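PDB 3ML4: protein Dok-7 from Mus musculus, which activates the receptor tyrosine kinase MuSK via dimerization during neuromuscular synapse formation and, through its PH domain, binds phosphoinositides. Local coordinates for residues Leu73-Leu78 with Asp147-Val152; Asn169-Glu174 with Phe186-Ala191. One frame throughout, in Å; residues are numbered along the deposited sequence.

Contact 1 (Leu73-Leu78 with Asp147-Val152)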
ATOM      1  N   LEU B  73     -22.999 -14.142   4.551  1.00 28.56           N
ATOM      2  CA  LEU B  73     -23.542 -14.871   3.416  1.00 28.70           C
ATOM      3  C   LEU B  73     -23.638 -16.334   3.821  1.00 28.95           C
ATOM      4  O   LEU B  73     -22.676 -16.885   4.343  1.00 28.91           O
ATOM      5  CB  LEU B  73     -22.623 -14.756   2.197  1.00 28.67           C
ATOM      6  CG  LEU B  73     -22.391 -13.424   1.474  1.00 28.51           C
ATOM      7  CD1 LEU B  73     -21.228 -13.562   0.502  1.00 28.42           C
ATOM      8  CD2 LEU B  73     -23.634 -12.898   0.752  1.00 28.72           C
ATOM      9  N   PRO B  74     -24.805 -16.966   3.601  1.00 29.18           N
ATOM     10  CA  PRO B  74     -24.944 -18.393   3.883  1.00 29.22           C
ATOM     11  C   PRO B  74     -24.102 -19.234   2.926  1.00 29.29           C
ATOM     12  O   PRO B  74     -24.106 -18.986   1.717  1.00 29.34           O
ATOM     13  CB  PRO B  74     -26.438 -18.653   3.661  1.00 29.36           C
ATOM     14  CG  PRO B  74     -27.085 -17.284   3.684  1.00 29.42           C
ATOM     15  CD  PRO B  74     -26.060 -16.383   3.102  1.00 29.26           C
ATOM     16  N   TYR B  75     -23.392 -20.218   3.471  1.00 29.23           N
ATOM     17  CA  TYR B  75     -22.453 -21.017   2.700  1.00 29.19           C
ATOM     18  C   TYR B  75     -22.082 -22.297   3.441  1.00 29.43           C
ATOM     19  O   TYR B  75     -21.617 -22.248   4.586  1.00 29.42           O
ATOM     20  CB  TYR B  75     -21.197 -20.190   2.411  1.00 29.34           C
ATOM     21  CG  TYR B  75     -20.129 -20.899   1.601  1.00 29.48           C
ATOM     22  CD1 TYR B  75     -20.277 -21.087   0.228  1.00 28.56           C
ATOM     23  CD2 TYR B  75     -18.961 -21.357   2.207  1.00 29.78           C
ATOM     24  CE1 TYR B  75     -19.304 -21.727  -0.515  1.00 28.86           C
ATOM     25  CE2 TYR B  75     -17.975 -22.002   1.465  1.00 29.91           C
ATOM     26  CZ  TYR B  75     -18.155 -22.183   0.107  1.00 29.59           C
ATOM     27  OH  TYR B  75     -17.184 -22.817  -0.636  1.00 29.88           O
ATOM     28  N   GLU B  76     -22.303 -23.435   2.781  1.00 29.60           N
ATOM     29  CA  GLU B  76     -21.914 -24.765   3.290  1.00 29.89           C
ATOM     30  C   GLU B  76     -22.355 -25.049   4.730  1.00 29.84           C
ATOM     31  O   GLU B  76     -21.592 -25.603   5.527  1.00 29.76           O
ATOM     32  CB  GLU B  76     -20.398 -24.978   3.146  1.00 30.05           C
ATOM     33  CG  GLU B  76     -19.872 -24.928   1.719  1.00 30.85           C
ATOM     34  CD  GLU B  76     -20.298 -26.119   0.873  1.00 32.44           C
ATOM     35  OE1 GLU B  76     -20.562 -27.207   1.437  1.00 33.15           O
ATOM     36  OE2 GLU B  76     -20.359 -25.961  -0.367  1.00 32.85           O
ATOM     37  N   GLY B  77     -23.584 -24.655   5.057  1.00 29.95           N
ATOM     38  CA  GLY B  77     -24.173 -24.931   6.362  1.00 29.97           C
ATOM     39  C   GLY B  77     -23.874 -23.890   7.422  1.00 30.25           C
ATOM     40  O   GLY B  77     -24.329 -24.011   8.557  1.00 30.30           O
ATOM     41  N   LEU B  78     -23.109 -22.864   7.062  1.00 30.64           N
ATOM     42  CA  LEU B  78     -22.750 -21.809   8.017  1.00 30.62           C
ATOM     43  C   LEU B  78     -23.399 -20.479   7.661  1.00 30.59           C
ATOM     44  O   LEU B  78     -23.670 -20.211   6.483  1.00 30.80           O
ATOM     45  CB  LEU B  78     -21.227 -21.671   8.140  1.00 30.66           C
ATOM     46  CG  LEU B  78     -20.527 -22.550   9.197  1.00 31.06           C
ATOM     47  CD1 LEU B  78     -20.391 -23.989   8.739  1.00 31.34           C
ATOM     48  CD2 LEU B  78     -19.159 -21.991   9.566  1.00 30.59           C
ATOM     49  N   ASP B 147     -23.383 -13.562  -6.220  1.00 28.82           N
ATOM     50  CA  ASP B 147     -23.496 -14.965  -5.812  1.00 29.20           C
ATOM     51  C   ASP B 147     -22.742 -15.307  -4.529  1.00 29.44           C
ATOM     52  O   ASP B 147     -22.041 -14.476  -3.944  1.00 29.60           O
ATOM     53  CB  ASP B 147     -23.077 -15.935  -6.939  1.00 29.10           C
ATOM     54  CG  ASP B 147     -23.619 -15.540  -8.308  1.00 29.24           C
ATOM     55  OD1 ASP B 147     -24.636 -14.819  -8.380  1.00 30.11           O
ATOM     56  OD2 ASP B 147     -23.017 -15.960  -9.321  1.00 29.59           O
ATOM     57  N   ILE B 148     -22.937 -16.543  -4.087  1.00 29.73           N
ATOM     58  CA  ILE B 148     -22.162 -17.123  -3.014  1.00 29.96           C
ATOM     59  C   ILE B 148     -21.618 -18.427  -3.582  1.00 30.11           C
ATOM     60  O   ILE B 148     -22.394 -19.233  -4.089  1.00 30.17           O
ATOM     61  CB  ILE B 148     -23.015 -17.368  -1.752  1.00 29.89           C
ATOM     62  CG1 ILE B 148     -23.583 -16.040  -1.230  1.00 29.75           C
ATOM     63  CG2 ILE B 148     -22.180 -18.047  -0.673  1.00 29.72           C
ATOM     64  CD1 ILE B 148     -24.869 -16.169  -0.421  1.00 29.33           C
ATOM     65  N   PRO B 149     -20.281 -18.608  -3.562  1.00 30.33           N
ATOM     66  CA  PRO B 149     -19.296 -17.619  -3.094  1.00 30.60           C
ATOM     67  C   PRO B 149     -19.120 -16.492  -4.117  1.00 30.65           C
ATOM     68  O   PRO B 149     -19.155 -16.756  -5.316  1.00 30.59           O
ATOM     69  CB  PRO B 149     -18.006 -18.442  -2.951  1.00 30.57           C
ATOM     70  CG  PRO B 149     -18.155 -19.562  -3.920  1.00 30.60           C
ATOM     71  CD  PRO B 149     -19.640 -19.849  -4.042  1.00 30.29           C
ATOM     72  N   PRO B 150     -18.944 -15.240  -3.649  1.00 30.95           N
ATOM     73  CA  PRO B 150     -18.899 -14.091  -4.560  1.00 31.27           C
ATOM     74  C   PRO B 150     -17.843 -14.211  -5.656  1.00 31.63           C
ATOM     75  O   PRO B 150     -16.704 -14.590  -5.384  1.00 31.51           O
ATOM     76  CB  PRO B 150     -18.575 -12.916  -3.632  1.00 31.14           C
ATOM     77  CG  PRO B 150     -19.030 -13.352  -2.299  1.00 30.91           C
ATOM     78  CD  PRO B 150     -18.778 -14.825  -2.246  1.00 30.89           C
ATOM     79  N   THR B 151     -18.248 -13.910  -6.886  1.00 32.28           N
ATOM     80  CA  THR B 151     -17.330 -13.839  -8.022  1.00 33.04           C
ATOM     81  C   THR B 151     -17.399 -12.455  -8.658  1.00 33.32           C
ATOM     82  O   THR B 151     -18.455 -11.828  -8.679  1.00 33.36           O
ATOM     83  CB  THR B 151     -17.630 -14.913  -9.097  1.00 32.91           C
ATOM     84  OG1 THR B 151     -18.975 -14.765  -9.563  1.00 33.59           O
ATOM     85  CG2 THR B 151     -17.440 -16.315  -8.537  1.00 32.86           C
ATOM     86  N   VAL B 152     -16.264 -11.993  -9.173  1.00 34.08           N
ATOM     87  CA  VAL B 152     -16.144 -10.664  -9.770  1.00 34.64           C
ATOM     88  C   VAL B 152     -16.694 -10.674 -11.192  1.00 35.45           C
ATOM     89  O   VAL B 152     -16.218 -11.429 -12.040  1.00 35.61           O
ATOM     90  CB  VAL B 152     -14.667 -10.173  -9.746  1.00 34.47           C
ATOM     91  CG1 VAL B 152     -14.468  -8.917 -10.607  1.00 34.32           C
ATOM     92  CG2 VAL B 152     -14.221  -9.919  -8.316  1.00 33.90           C
TER

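Contact 2 (Asn169-Glu174 with Phe186-Ala191)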
ATOM      1  N   ASN B 169     -32.964   7.269  -6.438  1.00 29.84           N
ATOM      2  CA  ASN B 169     -32.928   5.813  -6.190  1.00 29.98           C
ATOM      3  C   ASN B 169     -31.823   5.032  -6.919  1.00 29.64           C
ATOM      4  O   ASN B 169     -31.960   3.835  -7.176  1.00 29.53           O
ATOM      5  CB  ASN B 169     -34.312   5.176  -6.441  1.00 30.34           C
ATOM      6  CG  ASN B 169     -34.499   3.834  -5.703  1.00 31.46           C
ATOM      7  OD1 ASN B 169     -33.661   3.426  -4.881  1.00 31.62           O
ATOM      8  ND2 ASN B 169     -35.606   3.147  -5.998  1.00 31.33           N
ATOM      9  N   GLY B 170     -30.721   5.701  -7.238  1.00 29.51           N
ATOM     10  CA  GLY B 170     -29.641   5.034  -7.948  1.00 29.11           C
ATOM     11  C   GLY B 170     -28.319   5.764  -8.009  1.00 28.97           C
ATOM     12  O   GLY B 170     -28.107   6.771  -7.332  1.00 28.82           O
ATOM     13  N   PHE B 171     -27.439   5.238  -8.856  1.00 29.01           N
ATOM     14  CA  PHE B 171     -26.084   5.739  -9.042  1.00 29.04           C
ATOM     15  C   PHE B 171     -25.607   5.340 -10.437  1.00 28.98           C
ATOM     16  O   PHE B 171     -25.722   4.177 -10.828  1.00 28.93           O
ATOM     17  CB  PHE B 171     -25.157   5.143  -7.972  1.00 29.14           C
ATOM     18  CG  PHE B 171     -23.708   5.531  -8.122  1.00 28.95           C
ATOM     19  CD1 PHE B 171     -23.236   6.731  -7.593  1.00 29.39           C
ATOM     20  CD2 PHE B 171     -22.810   4.682  -8.763  1.00 28.70           C
ATOM     21  CE1 PHE B 171     -21.896   7.095  -7.715  1.00 28.95           C
ATOM     22  CE2 PHE B 171     -21.469   5.029  -8.888  1.00 29.15           C
ATOM     23  CZ  PHE B 171     -21.010   6.241  -8.364  1.00 29.62           C
ATOM     24  N   ILE B 172     -25.065   6.304 -11.174  1.00 28.95           N
ATOM     25  CA  ILE B 172     -24.553   6.063 -12.522  1.00 28.88           C
ATOM     26  C   ILE B 172     -23.045   6.283 -12.549  1.00 29.16           C
ATOM     27  O   ILE B 172     -22.552   7.247 -11.966  1.00 29.20           O
ATOM     28  CB  ILE B 172     -25.235   7.001 -13.569  1.00 28.73           C
ATOM     29  CG1 ILE B 172     -26.742   6.721 -13.657  1.00 28.68           C
ATOM     30  CG2 ILE B 172     -24.585   6.861 -14.948  1.00 28.15           C
ATOM     31  CD1 ILE B 172     -27.544   7.809 -14.381  1.00 28.65           C
ATOM     32  N   PHE B 173     -22.319   5.388 -13.214  1.00 29.48           N
ATOM     33  CA  PHE B 173     -20.907   5.631 -13.508  1.00 29.94           C
ATOM     34  C   PHE B 173     -20.518   5.231 -14.938  1.00 30.56           C
ATOM     35  O   PHE B 173     -21.101   4.310 -15.514  1.00 30.79           O
ATOM     36  CB  PHE B 173     -19.992   4.979 -12.459  1.00 29.61           C
ATOM     37  CG  PHE B 173     -19.962   3.477 -12.506  1.00 29.24           C
ATOM     38  CD1 PHE B 173     -20.919   2.727 -11.835  1.00 28.70           C
ATOM     39  CD2 PHE B 173     -18.954   2.809 -13.198  1.00 29.07           C
ATOM     40  CE1 PHE B 173     -20.886   1.333 -11.870  1.00 28.26           C
ATOM     41  CE2 PHE B 173     -18.915   1.410 -13.236  1.00 28.68           C
ATOM     42  CZ  PHE B 173     -19.880   0.676 -12.569  1.00 28.49           C
ATOM     43  N   GLU B 174     -19.541   5.938 -15.503  1.00 31.14           N
ATOM     44  CA  GLU B 174     -19.074   5.660 -16.854  1.00 31.89           C
ATOM     45  C   GLU B 174     -17.575   5.350 -16.906  1.00 32.31           C
ATOM     46  O   GLU B 174     -16.749   6.145 -16.463  1.00 32.56           O
ATOM     47  CB  GLU B 174     -19.421   6.818 -17.796  1.00 31.69           C
ATOM     48  CG  GLU B 174     -18.959   6.604 -19.236  1.00 32.13           C
ATOM     49  CD  GLU B 174     -19.085   7.844 -20.110  1.00 32.42           C
ATOM     50  OE1 GLU B 174     -19.559   8.898 -19.623  1.00 32.15           O
ATOM     51  OE2 GLU B 174     -18.704   7.758 -21.298  1.00 33.37           O
ATOM     52  N   PHE B 186     -23.007   2.666 -16.988  1.00 27.07           N
ATOM     53  CA  PHE B 186     -23.623   1.614 -16.172  1.00 25.71           C
ATOM     54  C   PHE B 186     -24.536   2.187 -15.096  1.00 25.30           C
ATOM     55  O   PHE B 186     -24.246   3.247 -14.525  1.00 25.03           O
ATOM     56  CB  PHE B 186     -22.547   0.728 -15.534  1.00 25.08           C
ATOM     57  CG  PHE B 186     -21.627   0.081 -16.532  1.00 23.80           C
ATOM     58  CD1 PHE B 186     -20.391   0.645 -16.820  1.00 22.42           C
ATOM     59  CD2 PHE B 186     -22.003  -1.083 -17.196  1.00 22.40           C
ATOM     60  CE1 PHE B 186     -19.541   0.054 -17.749  1.00 21.93           C
ATOM     61  CE2 PHE B 186     -21.155  -1.685 -18.117  1.00 21.88           C
ATOM     62  CZ  PHE B 186     -19.925  -1.112 -18.398  1.00 22.21           C
ATOM     63  N   PHE B 187     -25.625   1.468 -14.820  1.00 24.76           N
ATOM     64  CA  PHE B 187     -26.718   1.971 -13.992  1.00 24.52           C
ATOM     65  C   PHE B 187     -27.020   1.046 -12.829  1.00 24.33           C
ATOM     66  O   PHE B 187     -27.262  -0.142 -13.026  1.00 24.33           O
ATOM     67  CB  PHE B 187     -27.992   2.111 -14.829  1.00 24.60           C
ATOM     68  CG  PHE B 187     -27.892   3.098 -15.952  1.00 24.41           C
ATOM     69  CD1 PHE B 187     -28.524   4.332 -15.858  1.00 24.80           C
ATOM     70  CD2 PHE B 187     -27.190   2.787 -17.116  1.00 24.69           C
ATOM     71  CE1 PHE B 187     -28.447   5.245 -16.896  1.00 24.69           C
ATOM     72  CE2 PHE B 187     -27.099   3.694 -18.162  1.00 24.31           C
ATOM     73  CZ  PHE B 187     -27.730   4.923 -18.053  1.00 25.37           C
ATOM     74  N   LEU B 188     -27.035   1.598 -11.620  1.00 24.40           N
ATOM     75  CA  LEU B 188     -27.328   0.816 -10.420  1.00 24.58           C
ATOM     76  C   LEU B 188     -28.456   1.440  -9.613  1.00 24.71           C
ATOM     77  O   LEU B 188     -28.548   2.662  -9.512  1.00 24.44           O
ATOM     78  CB  LEU B 188     -26.079   0.672  -9.534  1.00 24.45           C
ATOM     79  CG  LEU B 188     -24.723   0.317 -10.162  1.00 24.65           C
ATOM     80  CD1 LEU B 188     -23.616   0.302  -9.098  1.00 24.72           C
ATOM     81  CD2 LEU B 188     -24.770  -1.012 -10.902  1.00 24.17           C
ATOM     82  N   SER B 189     -29.306   0.581  -9.050  1.00 25.04           N
ATOM     83  CA  SER B 189     -30.347   0.983  -8.112  1.00 25.44           C
ATOM     84  C   SER B 189     -29.856   0.774  -6.688  1.00 25.66           C
ATOM     85  O   SER B 189     -29.366  -0.303  -6.341  1.00 25.45           O
ATOM     86  CB  SER B 189     -31.633   0.173  -8.325  1.00 25.37           C
ATOM     87  OG  SER B 189     -32.345   0.616  -9.467  1.00 26.02           O
ATOM     88  N   SER B 190     -29.995   1.816  -5.873  1.00 26.19           N
ATOM     89  CA  SER B 190     -29.668   1.766  -4.455  1.00 26.60           C
ATOM     90  C   SER B 190     -30.171   3.019  -3.766  1.00 26.87           C
ATOM     91  O   SER B 190     -30.412   4.034  -4.418  1.00 26.54           O
ATOM     92  CB  SER B 190     -28.160   1.656  -4.248  1.00 26.72           C
ATOM     93  OG  SER B 190     -27.854   1.657  -2.865  1.00 27.26           O
ATOM     94  N   ALA B 191     -30.307   2.947  -2.443  1.00 27.38           N
ATOM     95  CA  ALA B 191     -30.695   4.113  -1.648  1.00 28.11           C
ATOM     96  C   ALA B 191     -29.471   4.880  -1.099  1.00 28.62           C
ATOM     97  O   ALA B 191     -29.611   5.763  -0.246  1.00 28.75           O
ATOM     98  CB  ALA B 191     -31.648   3.695  -0.515  1.00 27.76           C
TER

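Contact 1 (Leu73-Leu78 with Asp147-Val152)
Ile148 is the side chain on which Leu73, Pro74 and Tyr75 converge. Its CG1 branch, anti to the carbonyl carbon (chi1 -61°), runs toward Leu73 and Pro74, while CG2, anti to the backbone N, turns to Tyr75. Leu73 crosses the isoleucine obliquely, its CD2 lying 3.7 Å from Ile148 CD1. Its other methyl meets Pro150 tip to tip, Leu73 CD1 to Pro150 CG being 3.6 Å, so the leucine fork spans two residues of 147-152. Pro74 comes in at about a right angle, with its CD 3.7 Å from Ile148 CD1. The Tyr75 side chain, CG anti to its own N (chi1 -180°), slides past Ile148 in the opposite direction. Tyr75 CD1 lies 3.7 Å from Ile148 CG2, and Tyr75 CE1, farther along the ring, 4.0 Å from Pro149 CD. Across the cis peptide bond between Ile148 and Pro149, both side chains thus meet Tyr75, which opens a type I' turn ending at Leu78. Met92 on strand 90-94 touches Tyr75, Pro149 and Pro150. The patch is a small apolar interdomain contact, joining the loop between strands 59-71 and 81-86 of the PH domain to the segment leading into strand 151-157 of the PTB domain.

Contact 2 (Asn169-Glu174 with Phe186-Ala191)
The Phe173 ring has Phe186 CB over one face, in a CH-pi contact 4.2 Å from the ring centroid, and Leu188 CD1 at its edge, 4.0 Å from Phe173 CE1. Phe173 gets there with CG in the crowded position between its own N and carbonyl carbon (chi1 70°), which swings the ring toward the neighbouring strand. The Phe173 and Phe186 rings cross obliquely, their planes at 33°, and Trp156 meets both edge-to-face. Phe171 sits on the same face of the sheet as Phe173, Phe186 and Leu188, and meets Phe200 of helix 193-203 edge-to-face. Ile172 and Phe187 lie on the other face, with Ser189; the first two run side by side and point the same way, with Ile172 CD1 3.7 Å from Phe187 CE1. Ile172 also packs on an apolar side chain of the bound MuSK juxtamembrane peptide; an alanine here would lose CG2 and the CG1-CD1 arm that lies along Phe187, and would probably weaken the packing against both that ring and the peptide. Strands 170-174 and 186-189 run antiparallel. Phe171 N bonds Leu188 O at 2.9 Å and Leu188 N returns to Phe171 O at 3.0 Å; Phe173 and Phe186 form the second reciprocal pair. Just beyond the strands Ser190 N donates to Asn169 O at 3.1 Å from well above the carbonyl plane, unlike the in-plane bonds from Phe171 N and Leu188 N. Gly170 and Ser189 form a non-hydrogen-bonded pair. The chemistry is thus divided: backbone pairing sets the register, one face supplies an aromatic and aliphatic core for the PTB domain, and the other carries Ile172 and Phe187, the isoleucine packing on the peptide.

Contact 1 and contact 2 follow one another along the chain, with contact 1 closing before contact 2 opens. Their centres are 24 Å apart and their nearest atoms about 11 Å, so they do not touch. They are related through the seven-stranded antiparallel sheet of the PTB domain: segment 147-152 leads into its outermost strand 151-157, whereas contact 2 pairs strands 170-175 and 184-189 toward its other side. Strand 151-157, into which contact 1 leads, also supplies Trp156 to the aromatic core of contact 2. Contact 1 links the PTB domain to the PH domain, while contact 2 lies within the PTB domain and, through Ile172, reaches the bound MuSK peptide.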